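Local coordinates for uncharacterized protein (Escherichia coli O157:H7, PDB 4ZV9), which is of unknown function but probably acts as a hydrolase, as a member of the dienelactone hydrolase family with an alpha/beta-hydrolase fold, at residues A14-Y19 with R29-K34; A44-H49 with L73-L78; V150-R155 with L225-T230; L171-L176 with A200-G205. All coordinates share one frame; numbering follows the deposited sequence.

Contact 1. Residues A14-Y19 with R29-K34; sequences AEYITY and RGYLVK
Strands 12-21 and 28-35 form the beta hairpin at one edge of the main sheet of this alpha/beta-hydrolase fold, and residues 14-19 and 29-34 make up its antiparallel body. On the face carrying Ala14, Tyr16, Arg29, Tyr31 and Val33, the Tyr16 ring is sandwiched. The guanidinium of Arg29 lies flat on one side of it, planes 14° apart, in a stacked cation-pi contact that places Arg29 CZ 3.8 Å from the Tyr16 ring centroid. NH2 rides over the ring centre, while NH1 turns back toward Tyr16 CB. The opposite side of the ring takes Tyr31, whose CD1 comes 3.5 Å from Tyr16 CE1 as the two rings cross obliquely. Arg29 gets there with CG anti to the backbone N (chi1 168°) and a chain extended as far as NE. Farther along, Tyr31 OH sits 3.4 Å from Ala14 CB. Beyond the hairpin both hydroxyls are held by helix 56-67, Tyr16 OH by Glu59 and Tyr31 OH by Arg63. On the other face Ile17 CG2 packs 4.0 Å from Leu32 CD2, a greasy patch met by helix 100-116. Glu15 runs alongside Leu32, and its OE2 stays 4.3 Å from Lys34 NZ, too far for a salt bridge; that amine bonds instead to Gln119 and Tyr117. Four backbone hydrogen bonds fix the register, paired at Glu15-Leu32 and Ile17-Gly30. Three of them run nearly along the C=O axis, whereas Gly30 N meets Ile17 O, at 2.9 Å, from 31° outside the carbonyl plane.

Contact 2. Residues A44-H49 with L73-L78; sequences AVVVVH and LAPDGL
His49, the first residue beyond strand 42-48, has the most telling side chain here. Its CG takes the crowded position between the backbone N and the carbonyl carbon (chi1 57°), which swings the imidazole across to residues 75-77. NE2 accepts a hydrogen bond from Gly77 N, 3.1 Å away and almost in the ring plane, though the N-H is bent to 141°. The same ring edge brings CD2 to 3.4 Å from Pro75 O. An accepting NE2 is consistent with the ring proton on ND1, which bonds to a residue next to these segments, and Phe107 meets the ring edge-to-face. Asp76, with CG anti to its backbone N, turns OD1 to receive Leu78 N in an Asx turn that has Gly77, the residue bonded to His49, at its middle. Where the strands diverge, a water bridges them, donating to Val47 O at 2.8 Å and to Pro75 O, with a weak bond from His49 N. Before that point the pairing is regular and parallel: Leu73 N gives to Val45 O, and Val47 N to Leu73 O at 2.9 Å. Val46 and Val47 both set CG1 anti to the backbone N but on opposite faces. Val46 CG1 lies 4.3 Å from Pro75 CD; Val47 CB lies 4.2 Å from Ala74 CB, on the side of helix 56-67. The two strands and that helix make a beta-alpha-beta crossover at the centre of the sheet, and in alpha/beta-hydrolases the loop after the strand equivalent to 42-48 commonly helps shape the oxyanion hole.

Contact 3. Residues V150-R155 with L225-T230; sequences VPFYGR and LAWQRT
The long C-terminal helix 220-237 packs here against the end of strand 148-151 of the main sheet, as in the alpha/beta-hydrolase fold. Phe152 leaves that strand end with CG beside the backbone N (chi1 -77°), and its side chain runs toward the helix. At the base, CB rests over the centre of the Tyr153 ring, 3.9 Å above its plane. Farther out the two edges of the phenyl ring part company. CE2 touches the methyl CB of Ala226 at 3.8 Å, whereas CE1 comes to 3.9 Å from OG1 of Thr230. The tip, CZ, approaches that same Thr230 OG1 more closely, at 3.6 Å, so phenyl and hydroxyl meet end to end. CZ also comes 4.2 Å from CE3 of Trp227, at the edge of the indole. The rings of Phe129, His172 and His211 gather around Phe152 as well, making an aromatic cluster between sheet and helix. Two residues earlier, on the strand itself, Val150 CG1 crosses obliquely to Thr230 and lies 3.7 Å from its OG1. Thr230 sets OG1 anti to its carbonyl carbon and gives the proton to Ala226 O, one helical turn back, at 2.7 Å. That carbonyl also receives Thr230 N, so two donors grip it. No hydrogen bond links residues 150-155 to 225-230: the buried hydroxyl presents itself to carbon here while donating within its helix, and it would meet its other partner, His172 NE2, as an acceptor.

Contact 4. Residues L171-L176 with A200-G205; sequences LHFAEL and AYIYPG
Residues 171-174 and 200-203 are parallel strands joined through helices 178-181 and 184-193 in a beta-alpha-beta arrangement; backbone bonds of His172 to Pro151 and Tyr153 set them beside strand 148-151 of the alpha/beta-hydrolase fold. On each face a single alanine, Ala200 or Ala174, stands among larger side chains. On the face of Leu171, Phe173 and Ile202, Ala200 makes the hollow: its CB lies 4.2 Å from Leu171 CB and meets the Phe173 ring at its edge. Ile202 fills the next place, CG1 against Phe173 CB at 4.1 Å and CG2 against Glu175 CA at 3.9 Å. The reverse face holds a larger bump, Tyr203, laid alongside His172 with rings rim to rim, planes 45° apart. Its CD1 edge tucks against Phe173 O, 3.2 Å away in the ring plane, and its OH reaches His172 ND1 in a 2.8 Å hydrogen bond. Tyr203 packs on Ala222 and Ala226 of helix 220-237, and Arg229 also bonds its hydroxyl. Past the strands, Glu175 stretches out with CG anti to the backbone N, and its OE1 takes Gly205 N at 2.7 Å, a nearly straight bond (167°). At the exposed end a carboxylate thus continues the strand pairing, while the buried His172 and Tyr203 tie the strands through side chains; if His172 NE2 donates to Thr230 OG1, ND1 would be left to accept from Tyr203 OH.

Overall arrangement
Contact 2 is the buried centre of the fold, and contact 3, also buried, lies across the chain's centre from contact 1; contacts 1 and 4 are partly exposed and farthest apart, with centres about 31 Å from each other. Contact 1 adjoins contact 2 as the next strand pair in the sheet: Arg29 O and Tyr31 O lie at probable hydrogen-bonding distance from Asp76 N and Ala74 N. Contacts 3 and 4 likewise meet, at His172 of strand 169-174, whose O probably bonds Tyr153 N and whose NE2 bonds Thr230 OG1 of helix 220-237. Charged side chains serve the outer contacts; inside, aliphatic and aromatic packing prevails, joined by a few buried polar groups.

Contact 1. Residues A14-Y19 with R29-K34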
# COMPACT_ATOMS: atom_id res chain seq x y z
N ALA A 14 -6.36 15.87 6.39
CA ALA A 14 -5.01 15.47 6.01
C ALA A 14 -3.91 16.34 6.62
O ALA A 14 -4.07 17.55 6.70
CB ALA A 14 -4.87 15.51 4.49
N GLU A 15 -2.83 15.71 7.06
CA GLU A 15 -1.69 16.43 7.61
C GLU A 15 -0.44 15.60 7.47
O GLU A 15 -0.52 14.37 7.44
CB GLU A 15 -1.90 16.82 9.09
CG GLU A 15 -1.95 15.64 10.05
CD GLU A 15 -2.21 16.04 11.50
OE1 GLU A 15 -1.98 17.21 11.87
OE2 GLU A 15 -2.64 15.14 12.26
N TYR A 16 0.71 16.27 7.38
CA TYR A 16 1.99 15.56 7.38
C TYR A 16 2.38 15.37 8.82
O TYR A 16 2.14 16.25 9.66
CB TYR A 16 3.07 16.33 6.62
CG TYR A 16 2.78 16.40 5.14
CD1 TYR A 16 3.03 15.31 4.31
CD2 TYR A 16 2.24 17.55 4.58
CE1 TYR A 16 2.75 15.37 2.96
CE2 TYR A 16 1.96 17.62 3.23
CZ TYR A 16 2.18 16.51 2.43
OH TYR A 16 1.88 16.59 1.10
N ILE A 17 2.96 14.22 9.12
CA ILE A 17 3.41 13.91 10.46
C ILE A 17 4.78 13.29 10.35
O ILE A 17 5.28 13.04 9.25
CB ILE A 17 2.49 12.88 11.16
CG1 ILE A 17 2.52 11.52 10.44
CG2 ILE A 17 1.07 13.40 11.27
CD1 ILE A 17 1.97 10.38 11.29
N THR A 18 5.39 13.03 11.50
CA THR A 18 6.62 12.25 11.53
C THR A 18 6.36 11.10 12.49
O THR A 18 5.58 11.24 13.42
CB THR A 18 7.85 13.05 11.97
OG1 THR A 18 7.74 13.39 13.35
CG2 THR A 18 8.01 14.33 11.15
N TYR A 19 7.01 9.95 12.26
CA TYR A 19 6.87 8.82 13.17
C TYR A 19 8.23 8.12 13.28
O TYR A 19 9.07 8.28 12.38
CB TYR A 19 5.78 7.86 12.67
CG TYR A 19 6.13 7.17 11.37
CD1 TYR A 19 5.82 7.74 10.14
CD2 TYR A 19 6.80 5.95 11.37
CE1 TYR A 19 6.15 7.10 8.95
CE2 TYR A 19 7.12 5.31 10.19
CZ TYR A 19 6.80 5.89 8.99
OH TYR A 19 7.15 5.27 7.82
N ARG A 29 8.84 11.10 7.76
CA ARG A 29 7.69 11.92 7.41
C ARG A 29 6.65 11.07 6.68
O ARG A 29 7.01 10.22 5.86
CB ARG A 29 8.17 13.04 6.50
CG ARG A 29 7.10 13.86 5.78
CD ARG A 29 7.79 14.96 4.98
NE ARG A 29 6.93 15.63 4.01
CZ ARG A 29 6.28 16.77 4.23
NH1 ARG A 29 6.33 17.38 5.41
NH2 ARG A 29 5.55 17.31 3.27
N GLY A 30 5.38 11.31 6.97
CA GLY A 30 4.29 10.62 6.31
C GLY A 30 3.06 11.51 6.16
O GLY A 30 2.89 12.47 6.91
N TYR A 31 2.24 11.20 5.17
CA TYR A 31 0.98 11.88 4.91
C TYR A 31 -0.12 11.08 5.59
O TYR A 31 -0.40 9.93 5.21
CB TYR A 31 0.77 11.97 3.41
CG TYR A 31 -0.43 12.77 2.93
CD1 TYR A 31 -0.55 14.13 3.19
CD2 TYR A 31 -1.39 12.17 2.12
CE1 TYR A 31 -1.61 14.86 2.68
CE2 TYR A 31 -2.45 12.90 1.60
CZ TYR A 31 -2.58 14.22 1.90
OH TYR A 31 -3.65 14.93 1.39
N LEU A 32 -0.71 11.64 6.64
CA LEU A 32 -1.74 10.98 7.41
C LEU A 32 -3.11 11.58 7.06
O LEU A 32 -3.29 12.79 7.20
CB LEU A 32 -1.48 11.19 8.91
CG LEU A 32 -2.46 10.55 9.91
CD1 LEU A 32 -2.27 9.05 9.94
CD2 LEU A 32 -2.20 11.10 11.31
N VAL A 33 -4.07 10.74 6.64
CA VAL A 33 -5.40 11.23 6.31
C VAL A 33 -6.46 10.46 7.11
O VAL A 33 -6.46 9.23 7.09
CB VAL A 33 -5.74 11.10 4.81
CG1 VAL A 33 -6.96 11.95 4.48
CG2 VAL A 33 -4.57 11.53 3.95
N LYS A 34 -7.36 11.19 7.77
CA LYS A 34 -8.42 10.59 8.58
C LYS A 34 -9.79 11.02 8.07
O LYS A 34 -9.92 12.09 7.47
CB LYS A 34 -8.37 11.13 10.01
CG LYS A 34 -7.07 10.95 10.74
CD LYS A 34 -7.06 11.75 12.03
CE LYS A 34 -5.74 11.53 12.76
NZ LYS A 34 -5.56 12.44 13.92

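Contact 2. Residues A44-H49 with L73-L78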
# COMPACT_ATOMS: atom_id res chain seq x y z
N ALA A 44 -6.96 1.29 10.56
CA ALA A 44 -5.94 1.98 9.78
C ALA A 44 -5.43 1.17 8.58
O ALA A 44 -5.47 -0.05 8.57
CB ALA A 44 -4.77 2.33 10.69
N VAL A 45 -4.93 1.90 7.58
CA VAL A 45 -4.33 1.30 6.40
C VAL A 45 -3.05 2.04 6.09
O VAL A 45 -3.04 3.28 6.03
CB VAL A 45 -5.26 1.41 5.19
CG1 VAL A 45 -4.57 0.89 3.94
CG2 VAL A 45 -6.56 0.67 5.44
N VAL A 46 -1.97 1.29 5.93
CA VAL A 46 -0.71 1.87 5.49
C VAL A 46 -0.73 1.79 3.95
O VAL A 46 -1.03 0.73 3.39
CB VAL A 46 0.51 1.14 6.07
CG1 VAL A 46 1.81 1.59 5.41
CG2 VAL A 46 0.58 1.36 7.57
N VAL A 47 -0.41 2.89 3.29
CA VAL A 47 -0.38 2.95 1.84
C VAL A 47 1.06 3.13 1.39
O VAL A 47 1.71 4.11 1.75
CB VAL A 47 -1.24 4.11 1.33
CG1 VAL A 47 -1.17 4.21 -0.19
CG2 VAL A 47 -2.68 3.94 1.78
N VAL A 48 1.57 2.18 0.61
CA VAL A 48 2.96 2.21 0.18
C VAL A 48 3.07 2.65 -1.27
O VAL A 48 2.45 2.07 -2.17
CB VAL A 48 3.62 0.83 0.32
CG1 VAL A 48 5.11 0.93 0.02
CG2 VAL A 48 3.38 0.25 1.70
N HIS A 49 3.91 3.65 -1.50
CA HIS A 49 4.09 4.19 -2.85
C HIS A 49 4.85 3.27 -3.81
O HIS A 49 5.21 2.13 -3.47
CB HIS A 49 4.77 5.58 -2.79
CG HIS A 49 6.10 5.59 -2.08
ND1 HIS A 49 7.23 4.97 -2.59
CD2 HIS A 49 6.51 6.23 -0.96
CE1 HIS A 49 8.26 5.21 -1.80
NE2 HIS A 49 7.86 5.97 -0.80
N LEU A 73 -2.12 6.13 6.31
CA LEU A 73 -0.78 6.69 6.48
C LEU A 73 0.07 6.26 5.30
O LEU A 73 0.23 5.06 5.05
CB LEU A 73 -0.15 6.23 7.77
CG LEU A 73 1.31 6.65 7.98
CD1 LEU A 73 1.50 8.17 7.95
CD2 LEU A 73 1.82 6.11 9.29
N ALA A 74 0.59 7.23 4.56
CA ALA A 74 1.45 7.01 3.40
C ALA A 74 2.83 7.59 3.70
O ALA A 74 3.02 8.81 3.61
CB ALA A 74 0.86 7.67 2.16
N PRO A 75 3.79 6.74 4.10
CA PRO A 75 5.12 7.27 4.40
C PRO A 75 5.86 7.80 3.18
O PRO A 75 5.58 7.38 2.05
CB PRO A 75 5.86 6.04 4.98
CG PRO A 75 4.79 5.14 5.47
CD PRO A 75 3.67 5.32 4.48
N ASP A 76 6.83 8.68 3.42
CA ASP A 76 7.70 9.17 2.36
C ASP A 76 9.06 8.46 2.38
O ASP A 76 9.94 8.75 3.22
CB ASP A 76 7.91 10.68 2.49
CG ASP A 76 8.61 11.27 1.28
OD1 ASP A 76 8.97 10.52 0.33
OD2 ASP A 76 8.81 12.50 1.29
N GLY A 77 9.24 7.57 1.43
CA GLY A 77 10.47 6.78 1.33
C GLY A 77 11.68 7.58 0.88
O GLY A 77 12.81 7.08 0.94
N LEU A 78 11.45 8.80 0.42
CA LEU A 78 12.55 9.68 0.03
C LEU A 78 12.87 10.70 1.11
O LEU A 78 13.64 11.63 0.86
CB LEU A 78 12.21 10.40 -1.27
CG LEU A 78 12.02 9.48 -2.48
CD1 LEU A 78 11.79 10.32 -3.74
CD2 LEU A 78 13.24 8.57 -2.68
O HOH W 1 3.73 5.69 0.62

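Contact 3. Residues V150-R155 with L225-T230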
# COMPACT_ATOMS: atom_id res chain seq x y z
N VAL A 150 -3.06 -5.93 0.39
CA VAL A 150 -3.58 -5.78 -0.96
C VAL A 150 -2.49 -5.28 -1.92
O VAL A 150 -2.37 -4.08 -2.15
CB VAL A 150 -4.80 -4.84 -1.00
CG1 VAL A 150 -5.43 -4.83 -2.37
CG2 VAL A 150 -5.83 -5.26 0.04
N PRO A 151 -1.66 -6.20 -2.43
CA PRO A 151 -0.63 -5.79 -3.38
C PRO A 151 -1.15 -5.58 -4.80
O PRO A 151 -1.82 -6.47 -5.35
CB PRO A 151 0.36 -6.96 -3.36
CG PRO A 151 -0.46 -8.13 -2.94
CD PRO A 151 -1.43 -7.57 -1.94
N PHE A 152 -0.87 -4.40 -5.37
CA PHE A 152 -1.16 -4.15 -6.77
C PHE A 152 0.13 -4.38 -7.57
O PHE A 152 1.15 -3.70 -7.34
CB PHE A 152 -1.60 -2.72 -7.02
CG PHE A 152 -3.02 -2.42 -6.62
CD1 PHE A 152 -3.38 -2.29 -5.29
CD2 PHE A 152 -3.97 -2.14 -7.59
CE1 PHE A 152 -4.67 -1.94 -4.94
CE2 PHE A 152 -5.26 -1.80 -7.24
CZ PHE A 152 -5.61 -1.71 -5.91
N TYR A 153 0.07 -5.30 -8.53
CA TYR A 153 1.17 -5.61 -9.45
C TYR A 153 2.54 -5.40 -8.85
O TYR A 153 3.34 -4.61 -9.33
CB TYR A 153 1.01 -4.86 -10.80
CG TYR A 153 0.35 -3.51 -10.70
CD1 TYR A 153 1.05 -2.38 -10.28
CD2 TYR A 153 -0.98 -3.35 -11.08
CE1 TYR A 153 0.44 -1.13 -10.23
CE2 TYR A 153 -1.60 -2.12 -11.02
CZ TYR A 153 -0.89 -1.02 -10.60
OH TYR A 153 -1.55 0.18 -10.54
N GLY A 154 2.81 -6.18 -7.80
CA GLY A 154 4.08 -6.13 -7.08
C GLY A 154 4.74 -7.47 -6.89
O GLY A 154 4.12 -8.52 -7.09
N ARG A 155 6.02 -7.42 -6.52
CA ARG A 155 6.81 -8.64 -6.29
C ARG A 155 6.15 -9.58 -5.29
O ARG A 155 5.64 -9.17 -4.25
CB ARG A 155 8.22 -8.32 -5.79
CG ARG A 155 9.27 -8.36 -6.89
CD ARG A 155 10.64 -7.84 -6.42
NE ARG A 155 10.98 -8.36 -5.11
CZ ARG A 155 12.00 -7.94 -4.37
NH1 ARG A 155 12.80 -6.97 -4.79
NH2 ARG A 155 12.21 -8.50 -3.19
N LEU A 225 -12.57 -1.26 -10.89
CA LEU A 225 -12.94 -2.61 -10.45
C LEU A 225 -12.00 -3.10 -9.35
O LEU A 225 -12.44 -3.60 -8.32
CB LEU A 225 -12.92 -3.58 -11.63
CG LEU A 225 -13.30 -5.04 -11.34
CD1 LEU A 225 -14.69 -5.17 -10.73
CD2 LEU A 225 -13.21 -5.83 -12.64
N ALA A 226 -10.70 -2.93 -9.56
CA ALA A 226 -9.72 -3.31 -8.53
C ALA A 226 -9.95 -2.53 -7.23
O ALA A 226 -9.83 -3.10 -6.12
CB ALA A 226 -8.31 -3.08 -9.03
N TRP A 227 -10.29 -1.25 -7.34
CA TRP A 227 -10.50 -0.46 -6.14
C TRP A 227 -11.76 -0.92 -5.39
O TRP A 227 -11.75 -0.98 -4.17
CB TRP A 227 -10.56 1.03 -6.43
CG TRP A 227 -10.45 1.85 -5.19
CD1 TRP A 227 -11.40 2.64 -4.65
CD2 TRP A 227 -9.30 1.95 -4.32
NE1 TRP A 227 -10.93 3.26 -3.51
CE2 TRP A 227 -9.64 2.84 -3.29
CE3 TRP A 227 -8.03 1.37 -4.32
CZ2 TRP A 227 -8.75 3.17 -2.25
CZ3 TRP A 227 -7.14 1.71 -3.32
CH2 TRP A 227 -7.51 2.61 -2.30
N GLN A 228 -12.82 -1.22 -6.12
CA GLN A 228 -14.06 -1.69 -5.49
C GLN A 228 -13.78 -2.96 -4.73
O GLN A 228 -14.23 -3.10 -3.60
CB GLN A 228 -15.12 -1.98 -6.54
CG GLN A 228 -16.48 -2.45 -6.00
CD GLN A 228 -17.46 -2.83 -7.11
OE1 GLN A 228 -17.07 -3.26 -8.20
NE2 GLN A 228 -18.74 -2.68 -6.82
N ARG A 229 -13.04 -3.87 -5.34
CA ARG A 229 -12.66 -5.11 -4.67
C ARG A 229 -11.81 -4.84 -3.42
O ARG A 229 -11.98 -5.50 -2.39
CB ARG A 229 -11.92 -6.03 -5.63
CG ARG A 229 -12.84 -6.69 -6.64
CD ARG A 229 -12.04 -7.28 -7.78
NE ARG A 229 -12.87 -8.06 -8.69
CZ ARG A 229 -12.51 -8.44 -9.91
NH1 ARG A 229 -11.32 -8.09 -10.41
NH2 ARG A 229 -13.34 -9.17 -10.64
N THR A 230 -10.92 -3.88 -3.52
CA THR A 230 -10.07 -3.48 -2.39
C THR A 230 -10.89 -2.93 -1.20
O THR A 230 -10.70 -3.35 -0.06
CB THR A 230 -9.03 -2.46 -2.85
OG1 THR A 230 -8.24 -3.04 -3.88
CG2 THR A 230 -8.13 -2.02 -1.69

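Contact 4. Residues L171-L176 with A200-G205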
# COMPACT_ATOMS: atom_id res chain seq x y z
N LEU A 171 -4.79 -9.93 -4.28
CA LEU A 171 -3.76 -9.58 -5.24
C LEU A 171 -4.32 -9.15 -6.60
O LEU A 171 -5.17 -9.84 -7.17
CB LEU A 171 -2.77 -10.73 -5.43
CG LEU A 171 -2.20 -11.31 -4.13
CD1 LEU A 171 -2.97 -12.56 -3.70
CD2 LEU A 171 -0.73 -11.67 -4.27
N HIS A 172 -3.86 -8.01 -7.08
CA HIS A 172 -4.26 -7.50 -8.40
C HIS A 172 -3.09 -7.58 -9.36
O HIS A 172 -2.02 -7.00 -9.10
CB HIS A 172 -4.70 -6.04 -8.29
CG HIS A 172 -5.77 -5.79 -7.28
ND1 HIS A 172 -7.09 -6.15 -7.49
CD2 HIS A 172 -5.72 -5.19 -6.07
CE1 HIS A 172 -7.80 -5.79 -6.43
NE2 HIS A 172 -7.00 -5.20 -5.56
N PHE A 173 -3.28 -8.28 -10.48
CA PHE A 173 -2.24 -8.42 -11.49
C PHE A 173 -2.73 -7.91 -12.84
O PHE A 173 -3.91 -8.04 -13.16
CB PHE A 173 -1.82 -9.88 -11.65
CG PHE A 173 -1.21 -10.48 -10.42
CD1 PHE A 173 0.04 -10.07 -9.98
CD2 PHE A 173 -1.86 -11.51 -9.75
CE1 PHE A 173 0.62 -10.64 -8.86
CE2 PHE A 173 -1.27 -12.09 -8.64
CZ PHE A 173 -0.04 -11.67 -8.19
N ALA A 174 -1.82 -7.34 -13.62
CA ALA A 174 -2.14 -6.90 -14.97
C ALA A 174 -1.71 -7.99 -15.95
O ALA A 174 -0.60 -8.51 -15.85
CB ALA A 174 -1.41 -5.61 -15.28
N GLU A 175 -2.58 -8.34 -16.89
CA GLU A 175 -2.28 -9.41 -17.86
C GLU A 175 -0.96 -9.23 -18.61
O GLU A 175 -0.19 -10.18 -18.76
CB GLU A 175 -3.39 -9.54 -18.90
CG GLU A 175 -3.18 -10.72 -19.84
CD GLU A 175 -4.14 -10.76 -21.01
OE1 GLU A 175 -4.90 -9.79 -21.24
OE2 GLU A 175 -4.11 -11.77 -21.74
N LEU A 176 -0.68 -8.01 -19.05
CA LEU A 176 0.53 -7.74 -19.83
C LEU A 176 1.82 -7.60 -19.00
O LEU A 176 2.91 -7.55 -19.57
CB LEU A 176 0.32 -6.48 -20.67
CG LEU A 176 -0.90 -6.47 -21.61
CD1 LEU A 176 -1.03 -5.13 -22.33
CD2 LEU A 176 -0.82 -7.60 -22.63
N ALA A 200 -7.10 -13.62 -6.02
CA ALA A 200 -6.22 -12.99 -6.99
C ALA A 200 -6.98 -12.74 -8.26
O ALA A 200 -7.79 -13.56 -8.68
CB ALA A 200 -5.00 -13.85 -7.25
N TYR A 201 -6.73 -11.59 -8.87
CA TYR A 201 -7.40 -11.21 -10.09
C TYR A 201 -6.40 -10.74 -11.12
O TYR A 201 -5.49 -9.96 -10.80
CB TYR A 201 -8.43 -10.11 -9.83
CG TYR A 201 -9.52 -10.57 -8.91
CD1 TYR A 201 -10.61 -11.29 -9.40
CD2 TYR A 201 -9.46 -10.30 -7.55
CE1 TYR A 201 -11.62 -11.73 -8.55
CE2 TYR A 201 -10.47 -10.73 -6.69
CZ TYR A 201 -11.54 -11.44 -7.20
OH TYR A 201 -12.52 -11.88 -6.35
N ILE A 202 -6.55 -11.24 -12.34
CA ILE A 202 -5.72 -10.82 -13.45
C ILE A 202 -6.63 -10.00 -14.36
O ILE A 202 -7.61 -10.50 -14.87
CB ILE A 202 -5.13 -12.03 -14.19
CG1 ILE A 202 -4.26 -12.83 -13.23
CG2 ILE A 202 -4.30 -11.58 -15.38
CD1 ILE A 202 -3.86 -14.20 -13.74
N TYR A 203 -6.26 -8.73 -14.56
CA TYR A 203 -7.07 -7.81 -15.34
C TYR A 203 -6.65 -7.89 -16.80
O TYR A 203 -5.48 -7.63 -17.12
CB TYR A 203 -6.94 -6.38 -14.75
CG TYR A 203 -7.48 -6.34 -13.34
CD1 TYR A 203 -6.71 -6.79 -12.27
CD2 TYR A 203 -8.78 -5.91 -13.07
CE1 TYR A 203 -7.22 -6.79 -10.98
CE2 TYR A 203 -9.29 -5.90 -11.78
CZ TYR A 203 -8.51 -6.34 -10.74
OH TYR A 203 -9.01 -6.36 -9.45
N PRO A 204 -7.58 -8.30 -17.70
CA PRO A 204 -7.18 -8.49 -19.10
C PRO A 204 -6.88 -7.21 -19.87
O PRO A 204 -7.43 -6.15 -19.57
CB PRO A 204 -8.40 -9.19 -19.72
CG PRO A 204 -9.55 -8.79 -18.87
CD PRO A 204 -9.01 -8.55 -17.48
N GLY A 205 -5.95 -7.31 -20.80
CA GLY A 205 -5.61 -6.22 -21.71
C GLY A 205 -4.96 -4.98 -21.13
O GLY A 205 -4.87 -3.97 -21.82